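PDB 6UH2: short chain dehydrogenase from Leptospira borgpetersenii serovar Hardjo-bovis, which binds NAD+ and is probably an oxidoreductase of the short-chain dehydrogenase/reductase family that acts on CH-OH groups of its substrate. Local coordinates for residues G124-L127 and L128-T132; R134-E138 and K139-G143; K185-A188 and R189-A192. All coordinates share one frame; numbering follows the deposited sequence.

Contact 1. Residues G124-L127 and L128-T132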
loop_
_atom_site.group_PDB
_atom_site.type_symbol
_atom_site.label_atom_id
_atom_site.label_comp_id
_atom_site.label_asym_id
_atom_site.label_seq_id
_atom_site.Cartn_x
_atom_site.Cartn_y
_atom_site.Cartn_z
ATOM N N GLY B 124 -0.335 -20.644 13.013
ATOM C CA GLY B 124 0.082 -19.529 13.845
ATOM C C GLY B 124 -0.666 -18.249 13.526
ATOM O O GLY B 124 -1.096 -17.532 14.432
ATOM N N THR B 125 -0.823 -17.936 12.237
ATOM C CA THR B 125 -1.593 -16.751 11.867
ATOM C C THR B 125 -3.057 -16.924 12.252
ATOM O O THR B 125 -3.688 -15.987 12.757
ATOM C CB THR B 125 -1.439 -16.466 10.364
ATOM O OG1 THR B 125 -0.093 -16.051 10.103
ATOM C CG2 THR B 125 -2.370 -15.343 9.905
ATOM N N PHE B 126 -3.601 -18.130 12.048
ATOM C CA PHE B 126 -4.980 -18.416 12.438
ATOM C C PHE B 126 -5.174 -18.261 13.941
ATOM O O PHE B 126 -6.137 -17.631 14.399
ATOM C CB PHE B 126 -5.363 -19.834 12.014
ATOM C CG PHE B 126 -6.420 -20.451 12.889
ATOM C CD1 PHE B 126 -7.735 -20.019 12.815
ATOM C CD2 PHE B 126 -6.096 -21.464 13.780
ATOM C CE1 PHE B 126 -8.712 -20.591 13.628
ATOM C CE2 PHE B 126 -7.058 -22.043 14.591
ATOM C CZ PHE B 126 -8.366 -21.607 14.521
ATOM N N LEU B 127 -4.280 -18.858 14.723
ATOM C CA LEU B 127 -4.448 -18.905 16.173
ATOM C C LEU B 127 -4.331 -17.514 16.788
ATOM O O LEU B 127 -5.167 -17.113 17.613
ATOM C CB LEU B 127 -3.412 -19.859 16.766
ATOM C CG LEU B 127 -3.580 -20.355 18.194
ATOM C CD1 LEU B 127 -4.803 -21.236 18.289
ATOM C CD2 LEU B 127 -2.332 -21.123 18.607
ATOM N N LEU B 128 -3.297 -16.763 16.404
ATOM C CA LEU B 128 -3.136 -15.416 16.943
ATOM C C LEU B 128 -4.271 -14.513 16.482
ATOM O O LEU B 128 -4.748 -13.670 17.249
ATOM C CB LEU B 128 -1.775 -14.827 16.542
ATOM C CG LEU B 128 -0.580 -15.137 17.458
ATOM C CD1 LEU B 128 -0.671 -14.348 18.761
ATOM C CD2 LEU B 128 -0.495 -16.634 17.765
ATOM N N SER B 129 -4.717 -14.675 15.234
ATOM C CA SER B 129 -5.855 -13.888 14.763
ATOM C C SER B 129 -7.115 -14.249 15.534
ATOM O O SER B 129 -7.933 -13.374 15.848
ATOM C CB SER B 129 -6.066 -14.092 13.263
ATOM O OG SER B 129 -4.957 -13.591 12.526
ATOM N N GLN B 130 -7.266 -15.523 15.894
ATOM C CA GLN B 130 -8.489 -15.965 16.562
ATOM C C GLN B 130 -8.557 -15.451 18.000
ATOM O O GLN B 130 -9.601 -14.947 18.440
ATOM C CB GLN B 130 -8.591 -17.492 16.531
ATOM C CG GLN B 130 -9.876 -18.019 17.193
ATOM C CD GLN B 130 -9.894 -19.527 17.350
ATOM O OE1 GLN B 130 -9.027 -20.103 18.006
ATOM N NE2 GLN B 130 -10.873 -20.179 16.729
ATOM N N TYR B 131 -7.462 -15.578 18.757
ATOM C CA TYR B 131 -7.458 -15.045 20.114
ATOM C C TYR B 131 -7.601 -13.532 20.112
ATOM O O TYR B 131 -8.286 -12.966 20.969
ATOM C CB TYR B 131 -6.185 -15.467 20.857
ATOM C CG TYR B 131 -6.379 -16.827 21.465
ATOM C CD1 TYR B 131 -6.940 -16.977 22.729
ATOM C CD2 TYR B 131 -6.070 -17.964 20.743
ATOM C CE1 TYR B 131 -7.164 -18.238 23.265
ATOM C CE2 TYR B 131 -6.291 -19.219 21.266
ATOM C CZ TYR B 131 -6.834 -19.357 22.521
ATOM O OH TYR B 131 -7.045 -20.635 23.009
ATOM N N THR B 132 -6.974 -12.862 19.148
ATOM C CA THR B 132 -7.040 -11.404 19.095
ATOM C C THR B 132 -8.434 -10.928 18.692
ATOM O O THR B 132 -8.983 -10.005 19.306
ATOM C CB THR B 132 -5.970 -10.888 18.126
ATOM O OG1 THR B 132 -4.682 -11.286 18.610
ATOM C CG2 THR B 132 -6.007 -9.402 18.054
#
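Two successive turns of helix 111-139, a long helix of the Rossmann fold, meet here through Thr125 with Ser129, Phe126 with Gln130 and Leu127 with Tyr131. Ser129 folds its hydroxyl back on its own helix: with OG beside the backbone N (chi1 -65°), OG donates to Thr125 O over 2.7 Å. Ser129 N donates to the same Thr125 O, at 3.0 Å, so this buried carbonyl is gripped by two bonds arriving from opposite faces of its plane. Thr132 repeats the pattern one turn on, its OG1 and N both held by Leu128 O. On the outer side Phe126 and Gln130 run side by side in the same direction. The ring's CZ lies 3.6 Å from Gln130 NE2, and ring and amide are turned 58° apart, well short of a parallel stack. Gln130 OE1 is taken by Arg74, which also donates to Tyr131 OH and so joins two neighbouring side chains of this helix. Leu127 lies alongside Tyr131, with Leu127 CD1 3.9 Å from Tyr131 CE2. Leu127 O sits at the edge of that ring, in its plane, 3.4 Å from Tyr131 CD2. The helix is enclosed on several sides: Tyr131 and Thr132 touch helix 74-86, Leu128 and Ser129 rest on strand 93-96, and Thr125 and Ser129 meet Phe183 of helix 171-191.

Contact 2. Residues R134-E138 and K139-G143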
loop_
_atom_site.group_PDB
_atom_site.type_symbol
_atom_site.label_atom_id
_atom_site.label_comp_id
_atom_site.label_asym_id
_atom_site.label_seq_id
_atom_site.Cartn_x
_atom_site.Cartn_y
_atom_site.Cartn_z
ATOM N N ARG B 134 -11.322 -12.556 19.126
ATOM C CA ARG B 134 -12.247 -12.795 20.231
ATOM C C ARG B 134 -12.097 -11.742 21.326
ATOM O O ARG B 134 -13.097 -11.259 21.875
ATOM C CB ARG B 134 -12.033 -14.204 20.790
ATOM C CG ARG B 134 -12.533 -15.314 19.859
ATOM C CD ARG B 134 -12.261 -16.721 20.410
ATOM N NE ARG B 134 -12.765 -16.885 21.766
ATOM C CZ ARG B 134 -13.973 -17.349 22.073
ATOM N NH1 ARG B 134 -14.818 -17.709 21.114
ATOM N NH2 ARG B 134 -14.335 -17.456 23.344
ATOM N N LEU B 135 -10.860 -11.362 21.649
ATOM C CA LEU B 135 -10.646 -10.378 22.709
ATOM C C LEU B 135 -11.134 -8.995 22.292
ATOM O O LEU B 135 -11.802 -8.305 23.074
ATOM C CB LEU B 135 -9.166 -10.345 23.094
ATOM C CG LEU B 135 -8.701 -9.326 24.146
ATOM C CD1 LEU B 135 -9.307 -9.608 25.535
ATOM C CD2 LEU B 135 -7.171 -9.288 24.199
ATOM N N TRP B 136 -10.810 -8.571 21.065
ATOM C CA TRP B 136 -11.251 -7.263 20.584
ATOM C C TRP B 136 -12.768 -7.179 20.504
ATOM O O TRP B 136 -13.375 -6.184 20.925
ATOM C CB TRP B 136 -10.650 -6.982 19.212
ATOM C CG TRP B 136 -9.209 -6.657 19.247
ATOM C CD1 TRP B 136 -8.459 -6.338 20.340
ATOM C CD2 TRP B 136 -8.329 -6.621 18.126
ATOM N NE1 TRP B 136 -7.152 -6.104 19.964
ATOM C CE2 TRP B 136 -7.050 -6.261 18.608
ATOM C CE3 TRP B 136 -8.499 -6.850 16.757
ATOM C CZ2 TRP B 136 -5.942 -6.121 17.761
ATOM C CZ3 TRP B 136 -7.394 -6.723 15.916
ATOM C CH2 TRP B 136 -6.135 -6.367 16.425
ATOM N N LYS B 137 -13.396 -8.216 19.947
ATOM C CA LYS B 137 -14.854 -8.255 19.857
ATOM C C LYS B 137 -15.490 -8.120 21.233
ATOM O O LYS B 137 -16.516 -7.448 21.394
ATOM C CB LYS B 137 -15.282 -9.556 19.171
ATOM C CG LYS B 137 -16.784 -9.785 19.053
ATOM C CD LYS B 137 -17.042 -11.153 18.436
ATOM C CE LYS B 137 -18.509 -11.539 18.501
ATOM N NZ LYS B 137 -18.702 -12.952 18.077
ATOM N N GLU B 138 -14.872 -8.726 22.243
ATOM C CA GLU B 138 -15.434 -8.688 23.585
ATOM C C GLU B 138 -15.248 -7.320 24.229
ATOM O O GLU B 138 -16.132 -6.840 24.949
ATOM C CB GLU B 138 -14.789 -9.779 24.432
ATOM C CG GLU B 138 -15.271 -9.835 25.854
ATOM C CD GLU B 138 -14.396 -10.716 26.702
ATOM O OE1 GLU B 138 -14.338 -11.935 26.432
ATOM O OE2 GLU B 138 -13.744 -10.187 27.625
ATOM N N LYS B 139 -14.106 -6.678 23.983
ATOM C CA LYS B 139 -13.809 -5.368 24.549
ATOM C C LYS B 139 -14.318 -4.214 23.693
ATOM O O LYS B 139 -14.221 -3.059 24.123
ATOM C CB LYS B 139 -12.297 -5.209 24.753
ATOM C CG LYS B 139 -11.668 -6.227 25.698
ATOM C CD LYS B 139 -12.005 -5.913 27.155
ATOM C CE LYS B 139 -11.405 -6.946 28.097
ATOM N NZ LYS B 139 -11.538 -6.542 29.527
ATOM N N GLY B 140 -14.846 -4.493 22.503
ATOM C CA GLY B 140 -15.223 -3.438 21.581
ATOM C C GLY B 140 -14.058 -2.639 21.035
ATOM O O GLY B 140 -14.211 -1.444 20.755
ATOM N N LYS B 141 -12.892 -3.261 20.873
ATOM C CA LYS B 141 -11.709 -2.556 20.389
ATOM C C LYS B 141 -11.619 -2.649 18.870
ATOM O O LYS B 141 -11.730 -3.741 18.294
ATOM C CB LYS B 141 -10.436 -3.119 21.028
ATOM C CG LYS B 141 -9.167 -2.403 20.554
ATOM C CD LYS B 141 -7.965 -2.656 21.461
ATOM C CE LYS B 141 -8.055 -1.868 22.740
ATOM N NZ LYS B 141 -7.026 -0.788 22.835
ATOM N N LYS B 142 -11.392 -1.507 18.223
ATOM C CA LYS B 142 -11.305 -1.462 16.762
ATOM C C LYS B 142 -9.877 -1.756 16.295
ATOM O O LYS B 142 -9.199 -0.923 15.700
ATOM C CB LYS B 142 -11.786 -0.107 16.253
ATOM N N GLY B 143 -9.431 -2.979 16.568
ATOM C CA GLY B 143 -8.054 -3.361 16.301
ATOM C C GLY B 143 -7.739 -3.477 14.818
ATOM O O GLY B 143 -8.622 -3.451 13.957
#
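Trp136 CG stands beside its backbone N (chi1 -74°), whereas Lys141 CG is anti to its own (chi1 -180°); these torsions lay the lysine's aliphatic chain against the indole where the chain turns out of helix 111-139. Lys141 CB approaches Trp136 CD1 to 3.8 Å, and Lys141 CD lies equally near Trp136 NE1. The chain then bends at chi3 and chi4, carrying NZ away to a salt bridge with Asp92, while Trp136 NE1 donates to Pro91 O; lysine and indole are thus both tied to the same preceding loop. Gly143 comes down over a face of the indole. Its CA is 3.4 Å from the centroid of the six-membered ring and only 9° off the ring normal, a close CH-pi contact over the face. Between these two points the chain makes an inverse gamma turn centred on Lys142. The backbone completes the exit: Lys139 N bonds Leu135 O at 3.0 Å, and Lys141 N reaches back to Trp136 O, also at 3.0 Å. Lys139 CG packs 4.1 Å from Leu135 CD1. Glu138 runs beside Lys139 in the same direction, but their charged ends remain 4.7 Å apart, measured from OE2 to NZ; Lys139 NZ makes a long, weak ion pair with Glu85. The positive phi of Gly140 and the i+5 to i bond from Lys141 N to Trp136 O end the helix, as is common at glycine-terminated helices, here at the helix-to-strand turn of a Rossmann fold leading into strand 144-148.

Contact 3. Residues K185-A188 and R189-A192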
loop_
_atom_site.group_PDB
_atom_site.type_symbol
_atom_site.label_atom_id
_atom_site.label_comp_id
_atom_site.label_asym_id
_atom_site.label_seq_id
_atom_site.Cartn_x
_atom_site.Cartn_y
_atom_site.Cartn_z
ATOM N N LYS B 185 -8.182 -11.729 3.259
ATOM C CA LYS B 185 -9.457 -11.326 2.672
ATOM C C LYS B 185 -10.625 -11.906 3.451
ATOM O O LYS B 185 -11.626 -11.220 3.689
ATOM C CB LYS B 185 -9.537 -11.774 1.206
ATOM C CG LYS B 185 -8.394 -11.264 0.320
ATOM C CD LYS B 185 -8.537 -11.799 -1.113
ATOM C CE LYS B 185 -7.659 -11.038 -2.097
ATOM N NZ LYS B 185 -6.237 -11.102 -1.711
ATOM N N TYR B 186 -10.527 -13.176 3.843
ATOM C CA TYR B 186 -11.621 -13.803 4.578
ATOM C C TYR B 186 -11.898 -13.073 5.887
ATOM O O TYR B 186 -13.053 -12.736 6.201
ATOM C CB TYR B 186 -11.288 -15.260 4.865
ATOM C CG TYR B 186 -12.392 -15.991 5.604
ATOM C CD1 TYR B 186 -12.482 -15.938 7.004
ATOM C CD2 TYR B 186 -13.338 -16.733 4.910
ATOM C CE1 TYR B 186 -13.488 -16.615 7.686
ATOM C CE2 TYR B 186 -14.346 -17.425 5.585
ATOM C CZ TYR B 186 -14.415 -17.358 6.970
ATOM O OH TYR B 186 -15.412 -18.035 7.641
ATOM N N LEU B 187 -10.851 -12.864 6.686
ATOM C CA LEU B 187 -11.053 -12.272 7.998
ATOM C C LEU B 187 -11.408 -10.797 7.882
ATOM O O LEU B 187 -12.174 -10.279 8.706
ATOM C CB LEU B 187 -9.807 -12.462 8.857
ATOM C CG LEU B 187 -10.036 -12.071 10.321
ATOM C CD1 LEU B 187 -11.147 -12.944 10.920
ATOM C CD2 LEU B 187 -8.749 -12.194 11.095
ATOM N N ALA B 188 -10.875 -10.111 6.862
ATOM C CA ALA B 188 -11.274 -8.727 6.629
ATOM C C ALA B 188 -12.783 -8.625 6.476
ATOM O O ALA B 188 -13.423 -7.739 7.049
ATOM C CB ALA B 188 -10.587 -8.177 5.386
ATOM N N ARG B 189 -13.370 -9.520 5.687
ATOM C CA ARG B 189 -14.814 -9.468 5.510
ATOM C C ARG B 189 -15.527 -9.914 6.777
ATOM O O ARG B 189 -16.534 -9.314 7.176
ATOM C CB ARG B 189 -15.233 -10.331 4.318
ATOM C CG ARG B 189 -16.676 -10.103 3.904
ATOM C CD ARG B 189 -17.006 -10.798 2.598
ATOM N NE ARG B 189 -18.377 -10.513 2.183
ATOM C CZ ARG B 189 -18.911 -10.916 1.033
ATOM N NH1 ARG B 189 -18.183 -11.627 0.175
ATOM N NH2 ARG B 189 -20.168 -10.600 0.738
ATOM N N TYR B 190 -14.996 -10.942 7.440
ATOM C CA TYR B 190 -15.637 -11.485 8.639
ATOM C C TYR B 190 -15.603 -10.496 9.800
ATOM O O TYR B 190 -16.594 -10.351 10.531
ATOM C CB TYR B 190 -14.952 -12.794 9.031
ATOM C CG TYR B 190 -15.720 -13.629 10.043
ATOM C CD1 TYR B 190 -16.692 -14.534 9.632
ATOM C CD2 TYR B 190 -15.473 -13.505 11.414
ATOM C CE1 TYR B 190 -17.393 -15.307 10.548
ATOM C CE2 TYR B 190 -16.168 -14.281 12.338
ATOM C CZ TYR B 190 -17.123 -15.174 11.898
ATOM O OH TYR B 190 -17.817 -15.924 12.815
ATOM N N ALA B 191 -14.466 -9.824 9.999
ATOM C CA ALA B 191 -14.271 -8.955 11.152
ATOM C C ALA B 191 -14.729 -7.521 10.918
ATOM O O ALA B 191 -14.804 -6.753 11.884
ATOM C CB ALA B 191 -12.792 -8.934 11.565
ATOM N N ALA B 192 -15.023 -7.143 9.677
ATOM C CA ALA B 192 -15.429 -5.770 9.388
ATOM C C ALA B 192 -16.616 -5.272 10.208
ATOM O O ALA B 192 -16.577 -4.104 10.628
ATOM C CB ALA B 192 -15.732 -5.621 7.891
#
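Regular i to i+4 bonding carries helix 171-191 through Lys185 to Ala191, from Arg189 N to Lys185 O (3.2 Å), Tyr190 N to Tyr186 O (2.9 Å) and Ala191 N to Leu187 O (2.7 Å), before a weak bond from Ala192 N to Ala188 O. This is the last part of the Rossmann-fold helix that carries the NAD+-binding Tyr173 and Lys177 nearer its start. The side chains divide into an outer and an inner set. On the outer side Tyr186 and Tyr190, one turn apart, brush past each other: Tyr186 CE1 comes to 4.3 Å from Tyr190 CD1, a loose apolar touch rather than a stack. Being four residues apart they leave the same flank, and the shared torsion (CG anti to N, chi1 -179° and -166°) gives both rings a like course. Arg189 extends away from the turn, its chain straight from CG to NE. Inward, Leu187 CG lies 4.4 Å from Ala191 CB, and Leu187 and Ala188 both bear on Val198 of strand 197-203. The small Ala191 touches Phe133 of helix 111-139. Ala188 also meets Ile261 of the second subunit, and Ala192 packs on Pro223 of that subunit, so this end of the helix belongs to the dimer interface. Leu187 CD1, one of the two methyls beyond that CG, lies 4.3 Å from Tyr190 CB.

Along the chain the three contacts come in series, and their centres lie about 13 to 14 Å apart on the same side of the chain's centre. Contacts 1 and 2 share helix 111-139, the first near the NAD+-binding residue Ile71 and the second at the helix's far end, away from the NAD+ site. Contact 3 lies on the neighbouring helix 171-191 and touches contact 1 where Ser129 CB meets Leu187 CD2 at 3.9 Å; contacts 2 and 3 do not touch, their nearest atoms being about 6 Å apart. Together they trace two adjacent helices packed beside the parallel sheet, running from the cofactor region to the turn before strand 144-148 and to the subunit interface.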